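Side-chain contacts in acyl-coenzyme A oxidase (Caenorhabditis elegans, PDB 5K3J), which catalyses the first, desaturating step of peroxisomal beta-oxidation of ascaroside pheromone precursors carrying five-carbon omega side chains, using FAD and oxygen: residues L15-M20 and Y314-R319; I310-S315 and S603-F608; K331-Q336 and H340-S345. One frame throughout, in Å; residues are numbered along the deposited sequence.

Contact 1 of 3, residues L15-M20 and Y314-R319; sequences LEERRM and YSAVRR. With FAD (flavin-adenine dinucleotide), chain G.
E17 OE2 is gripped by two cations, R598 and K331, while the aliphatic part of the same side chain lies against A316. The first torsion of the glutamate (chi1 -71°, CG anti to the carbonyl carbon) sets E17 CG 3.8 Å from A316 CB, and the bend at chi2 then carries the chain past the methyl, with E17 CD 4.0 Å from A316 CB. This small apolar touch is where helix 12-18 meets the turn that follows helix 287-315. Nearer the surface E16 faces R319, but E16 OE2 and R319 NH2, at 4.2 Å, are too far apart for a salt bridge, though the opposite charges should still attract. Each has a stronger mate elsewhere: E16 pairs with K331, and the extended R319 pairs with E13.

Within the turn, Y314 O accepts the backbone N-H groups of both V317 and R318. R318 CB lies over one face of the Y314 ring, offset toward its rim. From there CG runs anti to the backbone N (chi1 173°) and the bend at chi2 turns the guanidinium to the cofactor. Its edge meets the phosphates: R318 NE donates to FAD O2A over 2.6 Å at 150°, and R318 NH2 reaches FAD O2A over 3.0 Å and, weakly, FAD O2P of the second phosphate. R318 NH1 binds the Y627 hydroxyl. A leucine in its place would probably leave FAD O2A without this paired donor and the Y627 hydroxyl without its guanidinium partner. The arginine belongs to the FAD diphosphate site of this acyl-CoA oxidase, a cofactor site shared between the two subunits of the dimer.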
loop_
_atom_site.group_PDB
_atom_site.type_symbol
_atom_site.label_atom_id
_atom_site.label_comp_id
_atom_site.label_asym_id
_atom_site.label_seq_id
_atom_site.Cartn_x
_atom_site.Cartn_y
_atom_site.Cartn_z
ATOM N N LEU A 15 19.225 -23.066 8.373
ATOM C CA LEU A 15 20.397 -23.839 7.983
ATOM C C LEU A 15 20.021 -24.981 7.048
ATOM O O LEU A 15 20.738 -25.271 6.090
ATOM C CB LEU A 15 21.120 -24.391 9.213
ATOM C CG LEU A 15 22.388 -25.190 8.903
ATOM C CD1 LEU A 15 23.382 -24.334 8.138
ATOM C CD2 LEU A 15 23.020 -25.748 10.174
ATOM N N GLU A 16 18.890 -25.622 7.328
ATOM C CA GLU A 16 18.453 -26.768 6.541
ATOM C C GLU A 16 17.828 -26.313 5.227
ATOM O O GLU A 16 17.716 -27.093 4.284
ATOM C CB GLU A 16 17.467 -27.631 7.337
ATOM C CG GLU A 16 16.063 -27.064 7.450
ATOM C CD GLU A 16 15.105 -28.020 8.140
ATOM O OE1 GLU A 16 15.568 -29.060 8.657
ATOM O OE2 GLU A 16 13.887 -27.734 8.164
ATOM N N GLU A 17 17.430 -25.045 5.174
ATOM C CA GLU A 17 16.913 -24.442 3.950
ATOM C C GLU A 17 18.051 -24.088 2.996
ATOM O O GLU A 17 17.893 -24.142 1.777
ATOM C CB GLU A 17 16.092 -23.191 4.272
ATOM C CG GLU A 17 14.756 -23.473 4.941
ATOM C CD GLU A 17 13.727 -24.050 3.988
ATOM O OE1 GLU A 17 13.898 -23.906 2.758
ATOM O OE2 GLU A 17 12.742 -24.647 4.471
ATOM N N ARG A 18 19.200 -23.734 3.563
ATOM C CA ARG A 18 20.354 -23.314 2.776
ATOM C C ARG A 18 21.198 -24.503 2.340
ATOM O O ARG A 18 21.971 -24.412 1.386
ATOM C CB ARG A 18 21.201 -22.322 3.574
ATOM C CG ARG A 18 20.517 -20.985 3.787
ATOM C CD ARG A 18 21.221 -20.144 4.841
ATOM N NE ARG A 18 20.581 -18.839 4.982
ATOM C CZ ARG A 18 20.861 -17.963 5.942
ATOM N NH1 ARG A 18 21.772 -18.246 6.866
ATOM N NH2 ARG A 18 20.223 -16.799 5.982
ATOM N N ARG A 19 21.042 -25.622 3.038
ATOM C CA ARG A 19 21.713 -26.859 2.662
ATOM C C ARG A 19 21.093 -27.404 1.375
ATOM O O ARG A 19 21.663 -28.272 0.714
ATOM C CB ARG A 19 21.614 -27.893 3.787
ATOM C CG ARG A 19 22.891 -28.678 4.045
ATOM C CD ARG A 19 23.775 -27.992 5.076
ATOM N NE ARG A 19 24.924 -27.323 4.474
ATOM C CZ ARG A 19 26.006 -26.958 5.153
ATOM N NH1 ARG A 19 27.011 -26.352 4.535
ATOM N NH2 ARG A 19 26.085 -27.205 6.455
ATOM N N MET A 20 19.923 -26.872 1.023
ATOM C CA MET A 20 19.189 -27.297 -0.164
ATOM C C MET A 20 19.584 -26.494 -1.404
ATOM O O MET A 20 18.936 -26.603 -2.445
ATOM C CB MET A 20 17.680 -27.162 0.057
ATOM C CG MET A 20 17.164 -27.815 1.329
ATOM S SD MET A 20 15.384 -27.615 1.577
ATOM C CE MET A 20 14.731 -28.917 0.537
ATOM N N TYR A 314 11.557 -15.494 6.807
ATOM C CA TYR A 314 10.582 -15.629 7.877
ATOM C C TYR A 314 9.570 -16.729 7.574
ATOM O O TYR A 314 9.040 -17.361 8.488
ATOM C CB TYR A 314 9.849 -14.307 8.123
ATOM C CG TYR A 314 8.764 -14.428 9.166
ATOM C CD1 TYR A 314 9.080 -14.462 10.515
ATOM C CD2 TYR A 314 7.425 -14.526 8.804
ATOM C CE1 TYR A 314 8.098 -14.580 11.475
ATOM C CE2 TYR A 314 6.435 -14.646 9.761
ATOM C CZ TYR A 314 6.778 -14.672 11.094
ATOM O OH TYR A 314 5.799 -14.791 12.051
ATOM N N SER A 315 9.299 -16.953 6.291
ATOM C CA SER A 315 8.358 -17.994 5.894
ATOM C C SER A 315 8.940 -19.380 6.135
ATOM O O SER A 315 8.209 -20.366 6.196
ATOM C CB SER A 315 7.964 -17.838 4.422
ATOM O OG SER A 315 7.377 -16.571 4.178
ATOM N N ALA A 316 10.260 -19.447 6.269
ATOM C CA ALA A 316 10.937 -20.717 6.518
ATOM C C ALA A 316 11.232 -20.907 8.002
ATOM O O ALA A 316 11.822 -21.909 8.402
ATOM C CB ALA A 316 12.224 -20.804 5.705
ATOM N N VAL A 317 10.825 -19.934 8.812
ATOM C CA VAL A 317 10.932 -20.047 10.264
ATOM C C VAL A 317 9.551 -20.222 10.879
ATOM O O VAL A 317 9.308 -21.171 11.627
ATOM C CB VAL A 317 11.604 -18.815 10.890
ATOM C CG1 VAL A 317 11.551 -18.899 12.413
ATOM C CG2 VAL A 317 13.039 -18.669 10.383
ATOM N N ARG A 318 8.658 -19.291 10.552
ATOM C CA ARG A 318 7.278 -19.316 11.030
ATOM C C ARG A 318 6.595 -20.643 10.724
ATOM O O ARG A 318 6.262 -20.934 9.575
ATOM C CB ARG A 318 6.476 -18.172 10.405
ATOM C CG ARG A 318 4.984 -18.206 10.711
ATOM C CD ARG A 318 4.729 -18.013 12.197
ATOM N NE ARG A 318 3.370 -17.556 12.476
ATOM C CZ ARG A 318 2.984 -17.069 13.651
ATOM N NH1 ARG A 318 3.861 -16.974 14.642
ATOM N NH2 ARG A 318 1.731 -16.668 13.837
ATOM N N ARG A 319 6.391 -21.451 11.757
ATOM C CA ARG A 319 5.614 -22.670 11.611
ATOM C C ARG A 319 4.184 -22.431 12.082
ATOM O O ARG A 319 3.960 -21.941 13.186
ATOM C CB ARG A 319 6.248 -23.820 12.392
ATOM C CG ARG A 319 7.662 -24.161 11.959
ATOM C CD ARG A 319 8.203 -25.299 12.804
ATOM N NE ARG A 319 9.536 -25.720 12.389
ATOM C CZ ARG A 319 9.768 -26.651 11.465
ATOM N NH1 ARG A 319 8.752 -27.253 10.852
ATOM N NH2 ARG A 319 11.015 -26.979 11.151
HETATM P PA FAD G . 0.059 -16.599 10.254
HETATM O O1A FAD G . -1.008 -17.569 10.766
HETATM O O2A FAD G . 1.384 -16.921 10.879
HETATM O O5B FAD G . 0.178 -16.728 8.648
HETATM C C5B FAD G . 1.267 -16.065 7.986
HETATM C C4B FAD G . 1.372 -16.626 6.537
HETATM O O4B FAD G . 1.281 -17.926 6.565
HETATM C C3B FAD G . 0.187 -16.137 5.696
HETATM O O3B FAD G . 0.588 -15.881 4.445
HETATM C C2B FAD G . -0.807 -17.334 5.700
HETATM O O2B FAD G . -1.594 -17.353 4.424
HETATM C C1B FAD G . -0.042 -18.362 5.761
HETATM N N9A FAD G . -0.690 -19.436 6.449
HETATM C C8A FAD G . -0.658 -19.679 7.772
HETATM N N7A FAD G . -1.398 -20.793 8.006
HETATM C C5A FAD G . -1.886 -21.235 6.811
HETATM C C6A FAD G . -2.690 -22.320 6.481
HETATM N N6A FAD G . -3.311 -23.371 7.216
HETATM N N1A FAD G . -3.032 -22.534 5.211
HETATM C C2A FAD G . -2.591 -21.691 4.234
HETATM N N3A FAD G . -1.804 -20.629 4.555
HETATM C C4A FAD G . -1.454 -20.408 5.852
HETATM N N1 FAD G . -4.845 -10.637 18.150
HETATM C C2 FAD G . -5.600 -10.662 19.400
HETATM O O2 FAD G . -5.744 -11.707 19.998
HETATM N N3 FAD G . -6.184 -9.429 19.933
HETATM C C4 FAD G . -6.018 -8.211 19.237
HETATM O O4 FAD G . -6.516 -7.160 19.692
HETATM C C4X FAD G . -5.249 -8.181 17.963
HETATM N N5 FAD G . -5.076 -6.938 17.248
HETATM C C5X FAD G . -4.321 -6.913 15.999
HETATM C C6 FAD G . -4.155 -5.701 15.305
HETATM C C7 FAD G . -3.428 -5.675 14.100
HETATM C C7M FAD G . -3.381 -4.252 13.531
HETATM C C8 FAD G . -2.870 -6.851 13.589
HETATM C C8M FAD G . -2.069 -6.924 12.300
HETATM C C9 FAD G . -3.032 -8.070 14.279
HETATM C C9A FAD G . -3.758 -8.103 15.483
HETATM N N10 FAD G . -3.935 -9.375 16.210
HETATM C C10 FAD G . -4.674 -9.401 17.440
HETATM C "C1'" FAD G . -3.344 -10.627 15.688
HETATM C "C2'" FAD G . -4.141 -11.151 14.497
HETATM O "O2'" FAD G . -5.417 -11.496 14.911
HETATM C "C3'" FAD G . -3.439 -12.370 13.966
HETATM O "O3'" FAD G . -2.120 -12.029 13.623
HETATM C "C4'" FAD G . -4.154 -12.892 12.749
HETATM O "O4'" FAD G . -5.444 -13.323 13.114
HETATM C "C5'" FAD G . -3.367 -14.053 12.182
HETATM O "O5'" FAD G . -2.024 -13.636 11.981
HETATM P P FAD G . -0.835 -14.700 12.092
HETATM O O1P FAD G . 0.335 -14.070 12.854
HETATM O O2P FAD G . -1.298 -15.923 12.814
HETATM O O3P FAD G . -0.367 -15.110 10.642
#

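Contact 2 of 3, residues I310-S315 and S603-F608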
loop_
_atom_site.group_PDB
_atom_site.type_symbol
_atom_site.label_atom_id
_atom_site.label_comp_id
_atom_site.label_asym_id
_atom_site.label_seq_id
_atom_site.Cartn_x
_atom_site.Cartn_y
_atom_site.Cartn_z
ATOM N N ILE A 310 12.978 -10.795 3.417
ATOM C CA ILE A 310 12.387 -10.861 4.748
ATOM C C ILE A 310 11.240 -11.864 4.814
ATOM O O ILE A 310 11.122 -12.626 5.774
ATOM C CB ILE A 310 11.875 -9.479 5.181
ATOM C CG1 ILE A 310 13.014 -8.456 5.118
ATOM C CG2 ILE A 310 11.241 -9.541 6.573
ATOM C CD1 ILE A 310 12.545 -7.027 5.021
ATOM N N ALA A 311 10.394 -11.848 3.791
ATOM C CA ALA A 311 9.259 -12.753 3.723
ATOM C C ALA A 311 9.719 -14.205 3.657
ATOM O O ALA A 311 9.322 -15.021 4.485
ATOM C CB ALA A 311 8.384 -12.417 2.522
ATOM N N ALA A 312 10.569 -14.511 2.680
ATOM C CA ALA A 312 11.030 -15.877 2.445
ATOM C C ALA A 312 11.708 -16.476 3.671
ATOM O O ALA A 312 11.344 -17.565 4.117
ATOM C CB ALA A 312 11.973 -15.919 1.255
ATOM N N ARG A 313 12.686 -15.759 4.212
ATOM C CA ARG A 313 13.399 -16.209 5.402
ATOM C C ARG A 313 12.446 -16.451 6.566
ATOM O O ARG A 313 12.506 -17.489 7.223
ATOM C CB ARG A 313 14.468 -15.191 5.801
ATOM C CG ARG A 313 15.697 -15.199 4.906
ATOM C CD ARG A 313 16.673 -14.113 5.316
ATOM N NE ARG A 313 17.944 -14.205 4.603
ATOM C CZ ARG A 313 18.901 -13.286 4.668
ATOM N NH1 ARG A 313 18.731 -12.197 5.404
ATOM N NH2 ARG A 313 20.028 -13.448 3.990
ATOM N N TYR A 314 11.557 -15.494 6.807
ATOM C CA TYR A 314 10.582 -15.629 7.877
ATOM C C TYR A 314 9.570 -16.729 7.574
ATOM O O TYR A 314 9.040 -17.361 8.488
ATOM C CB TYR A 314 9.849 -14.307 8.123
ATOM C CG TYR A 314 8.764 -14.428 9.166
ATOM C CD1 TYR A 314 9.080 -14.462 10.515
ATOM C CD2 TYR A 314 7.425 -14.526 8.804
ATOM C CE1 TYR A 314 8.098 -14.580 11.475
ATOM C CE2 TYR A 314 6.435 -14.646 9.761
ATOM C CZ TYR A 314 6.778 -14.672 11.094
ATOM O OH TYR A 314 5.799 -14.791 12.051
ATOM N N SER A 315 9.299 -16.953 6.291
ATOM C CA SER A 315 8.358 -17.994 5.894
ATOM C C SER A 315 8.940 -19.380 6.135
ATOM O O SER A 315 8.209 -20.366 6.196
ATOM C CB SER A 315 7.964 -17.838 4.422
ATOM O OG SER A 315 7.377 -16.571 4.178
ATOM N N SER A 603 17.844 -19.503 -0.731
ATOM C CA SER A 603 19.094 -19.300 -1.458
ATOM C C SER A 603 18.971 -18.209 -2.516
ATOM O O SER A 603 19.909 -17.444 -2.740
ATOM C CB SER A 603 19.550 -20.607 -2.112
ATOM O OG SER A 603 19.820 -21.599 -1.139
ATOM N N LEU A 604 17.814 -18.137 -3.167
ATOM C CA LEU A 604 17.610 -17.162 -4.234
ATOM C C LEU A 604 17.598 -15.733 -3.694
ATOM O O LEU A 604 17.898 -14.787 -4.422
ATOM C CB LEU A 604 16.310 -17.451 -4.994
ATOM C CG LEU A 604 16.335 -18.601 -6.008
ATOM C CD1 LEU A 604 14.955 -18.827 -6.613
ATOM C CD2 LEU A 604 17.363 -18.340 -7.100
ATOM N N VAL A 605 17.258 -15.580 -2.416
ATOM C CA VAL A 605 17.200 -14.256 -1.804
ATOM C C VAL A 605 18.483 -13.942 -1.035
ATOM O O VAL A 605 18.901 -12.785 -0.967
ATOM C CB VAL A 605 15.979 -14.117 -0.866
ATOM C CG1 VAL A 605 14.683 -14.211 -1.666
ATOM C CG2 VAL A 605 16.012 -15.168 0.229
ATOM N N ASP A 606 19.112 -14.975 -0.475
ATOM C CA ASP A 606 20.406 -14.832 0.190
ATOM C C ASP A 606 21.444 -14.337 -0.804
ATOM O O ASP A 606 22.448 -13.730 -0.431
ATOM C CB ASP A 606 20.862 -16.159 0.804
ATOM C CG ASP A 606 20.168 -16.465 2.115
ATOM O OD1 ASP A 606 19.811 -15.509 2.835
ATOM O OD2 ASP A 606 19.977 -17.662 2.425
ATOM N N SER A 607 21.178 -14.600 -2.078
ATOM C CA SER A 607 22.070 -14.223 -3.161
ATOM C C SER A 607 22.174 -12.715 -3.343
ATOM O O SER A 607 23.204 -12.212 -3.791
ATOM C CB SER A 607 21.599 -14.865 -4.461
ATOM O OG SER A 607 21.555 -16.274 -4.338
ATOM N N PHE A 608 21.113 -11.989 -2.995
ATOM C CA PHE A 608 21.123 -10.533 -3.120
ATOM C C PHE A 608 22.150 -9.926 -2.162
ATOM O O PHE A 608 22.486 -8.743 -2.267
ATOM C CB PHE A 608 19.728 -9.953 -2.860
ATOM C CG PHE A 608 18.710 -10.313 -3.915
ATOM C CD1 PHE A 608 18.659 -9.628 -5.114
ATOM C CD2 PHE A 608 17.797 -11.331 -3.700
ATOM C CE1 PHE A 608 17.731 -9.953 -6.082
ATOM C CE2 PHE A 608 16.863 -11.661 -4.666
ATOM C CZ PHE A 608 16.833 -10.968 -5.860
#
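R313 reaches from helix 287-315 to D606 on helix 601-606. From CB its chain leaves with CG anti to the carbonyl carbon (chi1 -75°) and runs straight through CD to NE, the methylenes acting as a spacer that carries the charged end across. At the tip NE and NH2 both turn to a single oxygen. R313 NE gives a weak, bent hydrogen bond to D606 OD1 at 2.9 Å, and R313 NH2 forms the salt bridge to that oxygen, modelled so short that its exact length is doubtful. The carboxylate carbon lies off the guanidinium edge, yet the two flat groups are turned 43° apart, consistent with one oxygen taking both N-H groups while OD2 is used elsewhere. D606 OD2 pairs with R18, putting the carboxylate between two arginines and probably balancing their charge in this buried place; R313 NH1 donates to the carbonyl of G620.

One residue back on each helix the contact becomes apolar, with A312 CB 4.2 Å from V605 CG2. The small alanine is consistent with the close approach, the CA atoms of A312 and V605 being 7.7 Å apart. V605 also packs on L346 of helix 343-363. This is buried helix-helix packing with an ion pair at its side, joining the C-alpha1 region to the C-terminal helical region of the acyl-CoA oxidase fold.

Contact 3 of 3, residues K331-Q336 and H340-S345. With FAD (flavin-adenine dinucleotide), chain G.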
loop_
_atom_site.group_PDB
_atom_site.type_symbol
_atom_site.label_atom_id
_atom_site.label_comp_id
_atom_site.label_asym_id
_atom_site.label_seq_id
_atom_site.Cartn_x
_atom_site.Cartn_y
_atom_site.Cartn_z
ATOM N N LYS A 331 6.329 -25.431 8.296
ATOM C CA LYS A 331 6.766 -24.116 7.842
ATOM C C LYS A 331 5.743 -23.545 6.857
ATOM O O LYS A 331 5.289 -24.244 5.951
ATOM C CB LYS A 331 8.146 -24.199 7.188
ATOM C CG LYS A 331 9.264 -24.683 8.113
ATOM C CD LYS A 331 10.601 -24.707 7.383
ATOM C CE LYS A 331 11.735 -25.170 8.281
ATOM N NZ LYS A 331 13.044 -25.067 7.582
ATOM N N VAL A 332 5.382 -22.276 7.037
ATOM C CA VAL A 332 4.329 -21.661 6.230
ATOM C C VAL A 332 4.748 -21.500 4.776
ATOM O O VAL A 332 3.905 -21.340 3.896
ATOM C CB VAL A 332 3.917 -20.285 6.790
ATOM C CG1 VAL A 332 3.154 -20.450 8.096
ATOM C CG2 VAL A 332 5.139 -19.400 6.974
ATOM N N LEU A 333 6.052 -21.557 4.526
ATOM C CA LEU A 333 6.566 -21.478 3.166
ATOM C C LEU A 333 6.177 -22.717 2.358
ATOM O O LEU A 333 6.231 -22.708 1.133
ATOM C CB LEU A 333 8.090 -21.302 3.177
ATOM C CG LEU A 333 8.809 -21.122 1.835
ATOM C CD1 LEU A 333 8.204 -19.970 1.041
ATOM C CD2 LEU A 333 10.303 -20.917 2.049
ATOM N N ASP A 334 5.773 -23.780 3.045
ATOM C CA ASP A 334 5.401 -25.018 2.366
ATOM C C ASP A 334 4.021 -24.921 1.721
ATOM O O ASP A 334 3.736 -25.608 0.737
ATOM C CB ASP A 334 5.443 -26.198 3.338
ATOM C CG ASP A 334 6.856 -26.677 3.608
ATOM O OD1 ASP A 334 7.765 -26.294 2.842
ATOM O OD2 ASP A 334 7.060 -27.441 4.574
ATOM N N TYR A 335 3.172 -24.064 2.278
ATOM C CA TYR A 335 1.829 -23.856 1.747
ATOM C C TYR A 335 1.880 -23.293 0.332
ATOM O O TYR A 335 2.791 -22.545 -0.015
ATOM C CB TYR A 335 1.024 -22.921 2.652
ATOM C CG TYR A 335 0.645 -23.523 3.988
ATOM C CD1 TYR A 335 -0.093 -24.697 4.056
ATOM C CD2 TYR A 335 1.011 -22.910 5.177
ATOM C CE1 TYR A 335 -0.447 -25.250 5.272
ATOM C CE2 TYR A 335 0.661 -23.455 6.400
ATOM C CZ TYR A 335 -0.070 -24.625 6.440
ATOM O OH TYR A 335 -0.427 -25.180 7.648
ATOM N N GLN A 336 0.891 -23.646 -0.480
ATOM C CA GLN A 336 0.883 -23.250 -1.881
ATOM C C GLN A 336 0.600 -21.760 -2.053
ATOM O O GLN A 336 1.280 -21.074 -2.818
ATOM C CB GLN A 336 -0.148 -24.063 -2.654
ATOM C CG GLN A 336 -0.125 -23.812 -4.143
ATOM C CD GLN A 336 -1.096 -24.701 -4.886
ATOM O OE1 GLN A 336 -2.294 -24.424 -4.938
ATOM N NE2 GLN A 336 -0.584 -25.780 -5.466
ATOM N N HIS A 340 2.768 -19.013 -3.709
ATOM C CA HIS A 340 2.092 -18.316 -4.793
ATOM C C HIS A 340 2.101 -16.800 -4.602
ATOM O O HIS A 340 2.111 -16.041 -5.575
ATOM C CB HIS A 340 0.655 -18.817 -4.909
ATOM C CG HIS A 340 -0.167 -18.065 -5.902
ATOM N ND1 HIS A 340 0.225 -17.888 -7.210
ATOM C CD2 HIS A 340 -1.365 -17.447 -5.780
ATOM C CE1 HIS A 340 -0.694 -17.191 -7.852
ATOM N NE2 HIS A 340 -1.671 -16.912 -7.007
ATOM N N ARG A 341 2.083 -16.363 -3.346
ATOM C CA ARG A 341 2.035 -14.937 -3.044
ATOM C C ARG A 341 3.441 -14.372 -2.867
ATOM O O ARG A 341 3.613 -13.183 -2.596
ATOM C CB ARG A 341 1.190 -14.680 -1.792
ATOM C CG ARG A 341 1.917 -14.873 -0.468
ATOM C CD ARG A 341 0.934 -14.880 0.695
ATOM N NE ARG A 341 -0.123 -13.893 0.509
ATOM C CZ ARG A 341 -1.051 -13.601 1.413
ATOM N NH1 ARG A 341 -1.060 -14.219 2.588
ATOM N NH2 ARG A 341 -1.971 -12.685 1.137
ATOM N N LEU A 342 4.445 -15.227 -3.041
ATOM C CA LEU A 342 5.835 -14.839 -2.821
ATOM C C LEU A 342 6.713 -14.999 -4.058
ATOM O O LEU A 342 7.342 -14.042 -4.500
ATOM C CB LEU A 342 6.430 -15.655 -1.670
ATOM C CG LEU A 342 6.710 -14.921 -0.357
ATOM C CD1 LEU A 342 5.582 -13.965 -0.037
ATOM C CD2 LEU A 342 6.917 -15.911 0.786
ATOM N N PHE A 343 6.750 -16.210 -4.605
ATOM C CA PHE A 343 7.688 -16.555 -5.678
ATOM C C PHE A 343 7.513 -15.797 -7.009
ATOM O O PHE A 343 8.513 -15.497 -7.663
ATOM C CB PHE A 343 7.628 -18.063 -5.955
ATOM C CG PHE A 343 8.104 -18.913 -4.814
ATOM C CD1 PHE A 343 8.813 -18.357 -3.762
ATOM C CD2 PHE A 343 7.850 -20.273 -4.801
ATOM C CE1 PHE A 343 9.248 -19.142 -2.716
ATOM C CE2 PHE A 343 8.287 -21.061 -3.759
ATOM C CZ PHE A 343 8.985 -20.495 -2.715
ATOM N N PRO A 344 6.265 -15.512 -7.434
ATOM C CA PRO A 344 6.148 -14.707 -8.658
ATOM C C PRO A 344 6.784 -13.326 -8.525
ATOM O O PRO A 344 7.384 -12.830 -9.481
ATOM C CB PRO A 344 4.637 -14.584 -8.854
ATOM C CG PRO A 344 4.083 -15.807 -8.214
ATOM C CD PRO A 344 4.962 -16.073 -7.027
ATOM N N SER A 345 6.652 -12.715 -7.352
ATOM C CA SER A 345 7.311 -11.441 -7.090
ATOM C C SER A 345 8.818 -11.627 -7.160
ATOM O O SER A 345 9.542 -10.765 -7.659
ATOM C CB SER A 345 6.904 -10.887 -5.724
ATOM O OG SER A 345 5.495 -10.753 -5.625
HETATM P PA FAD G . 0.059 -16.599 10.254
HETATM O O1A FAD G . -1.008 -17.569 10.766
HETATM O O2A FAD G . 1.384 -16.921 10.879
HETATM O O5B FAD G . 0.178 -16.728 8.648
HETATM C C5B FAD G . 1.267 -16.065 7.986
HETATM C C4B FAD G . 1.372 -16.626 6.537
HETATM O O4B FAD G . 1.281 -17.926 6.565
HETATM C C3B FAD G . 0.187 -16.137 5.696
HETATM O O3B FAD G . 0.588 -15.881 4.445
HETATM C C2B FAD G . -0.807 -17.334 5.700
HETATM O O2B FAD G . -1.594 -17.353 4.424
HETATM C C1B FAD G . -0.042 -18.362 5.761
HETATM N N9A FAD G . -0.690 -19.436 6.449
HETATM C C8A FAD G . -0.658 -19.679 7.772
HETATM N N7A FAD G . -1.398 -20.793 8.006
HETATM C C5A FAD G . -1.886 -21.235 6.811
HETATM C C6A FAD G . -2.690 -22.320 6.481
HETATM N N6A FAD G . -3.311 -23.371 7.216
HETATM N N1A FAD G . -3.032 -22.534 5.211
HETATM C C2A FAD G . -2.591 -21.691 4.234
HETATM N N3A FAD G . -1.804 -20.629 4.555
HETATM C C4A FAD G . -1.454 -20.408 5.852
HETATM N N1 FAD G . -4.845 -10.637 18.150
HETATM C C2 FAD G . -5.600 -10.662 19.400
HETATM O O2 FAD G . -5.744 -11.707 19.998
HETATM N N3 FAD G . -6.184 -9.429 19.933
HETATM C C4 FAD G . -6.018 -8.211 19.237
HETATM O O4 FAD G . -6.516 -7.160 19.692
HETATM C C4X FAD G . -5.249 -8.181 17.963
HETATM N N5 FAD G . -5.076 -6.938 17.248
HETATM C C5X FAD G . -4.321 -6.913 15.999
HETATM C C6 FAD G . -4.155 -5.701 15.305
HETATM C C7 FAD G . -3.428 -5.675 14.100
HETATM C C7M FAD G . -3.381 -4.252 13.531
HETATM C C8 FAD G . -2.870 -6.851 13.589
HETATM C C8M FAD G . -2.069 -6.924 12.300
HETATM C C9 FAD G . -3.032 -8.070 14.279
HETATM C C9A FAD G . -3.758 -8.103 15.483
HETATM N N10 FAD G . -3.935 -9.375 16.210
HETATM C C10 FAD G . -4.674 -9.401 17.440
HETATM C "C1'" FAD G . -3.344 -10.627 15.688
HETATM C "C2'" FAD G . -4.141 -11.151 14.497
HETATM O "O2'" FAD G . -5.417 -11.496 14.911
HETATM C "C3'" FAD G . -3.439 -12.370 13.966
HETATM O "O3'" FAD G . -2.120 -12.029 13.623
HETATM C "C4'" FAD G . -4.154 -12.892 12.749
HETATM O "O4'" FAD G . -5.444 -13.323 13.114
HETATM C "C5'" FAD G . -3.367 -14.053 12.182
HETATM O "O5'" FAD G . -2.024 -13.636 11.981
HETATM P P FAD G . -0.835 -14.700 12.092
HETATM O O1P FAD G . 0.335 -14.070 12.854
HETATM O O2P FAD G . -1.298 -15.923 12.814
HETATM O O3P FAD G . -0.367 -15.110 10.642
#
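The backbone closes one turn of the short helix 336-340 with a bond from H340 N to Q336 O (2.7 Å), and L342 then takes the N-cap position of helix 343-363. Beyond this turn L333 meets the next helix. With CG anti to the backbone N, chi1 of -177° together with chi2 of 54° brings L333 CD1 to 3.9 Å from F343 CZ, the two side chains crossing at about a right angle. L333 CD1 also touches L342 CD2 at 4.3 Å. F343 also touches L561 of helix 549-569 and L594 and I597 of helix 581-597.

The polar groups serve the second subunit and the bound nucleotides. Q336 bonds through its side-chain amide to K518 and V521 of the second subunit, and H340 NE2 bonds to ATP. Y335 lays one ring face over the adenine of FAD, with FAD N1A 3.6 Å above the ring plane and over its centre. R341, bent at chi3, donates from NH1 to the ribose hydroxyl FAD O3B at 3.0 Å, while its NE is held by Q402. V332 CG1 sits 3.5 Å from FAD O4B. V332, Y335 and R341 form part of the adenosine end of the FAD site, next to the ATP site at the dimer interface.

All three contacts gather round the C-terminal end of helix 287-315, on one side of the chain's centre. Contacts 1 and 2 lie about 9 Å apart between centres and share Y314 and S315; contact 3 is about 12 Å from each. Along the chain, the segment of contact 2 on that helix runs into that of contact 1, and contact 3 follows within the 287 residues that contact 2 spans. Contact 1 touches both others through ion pairs, and S315 O probably accepts from L333 N. Helix 12-18 and helix 601-606, far apart in sequence, thus come together near a region where contacts 1 and 3 both reach FAD and the second subunit.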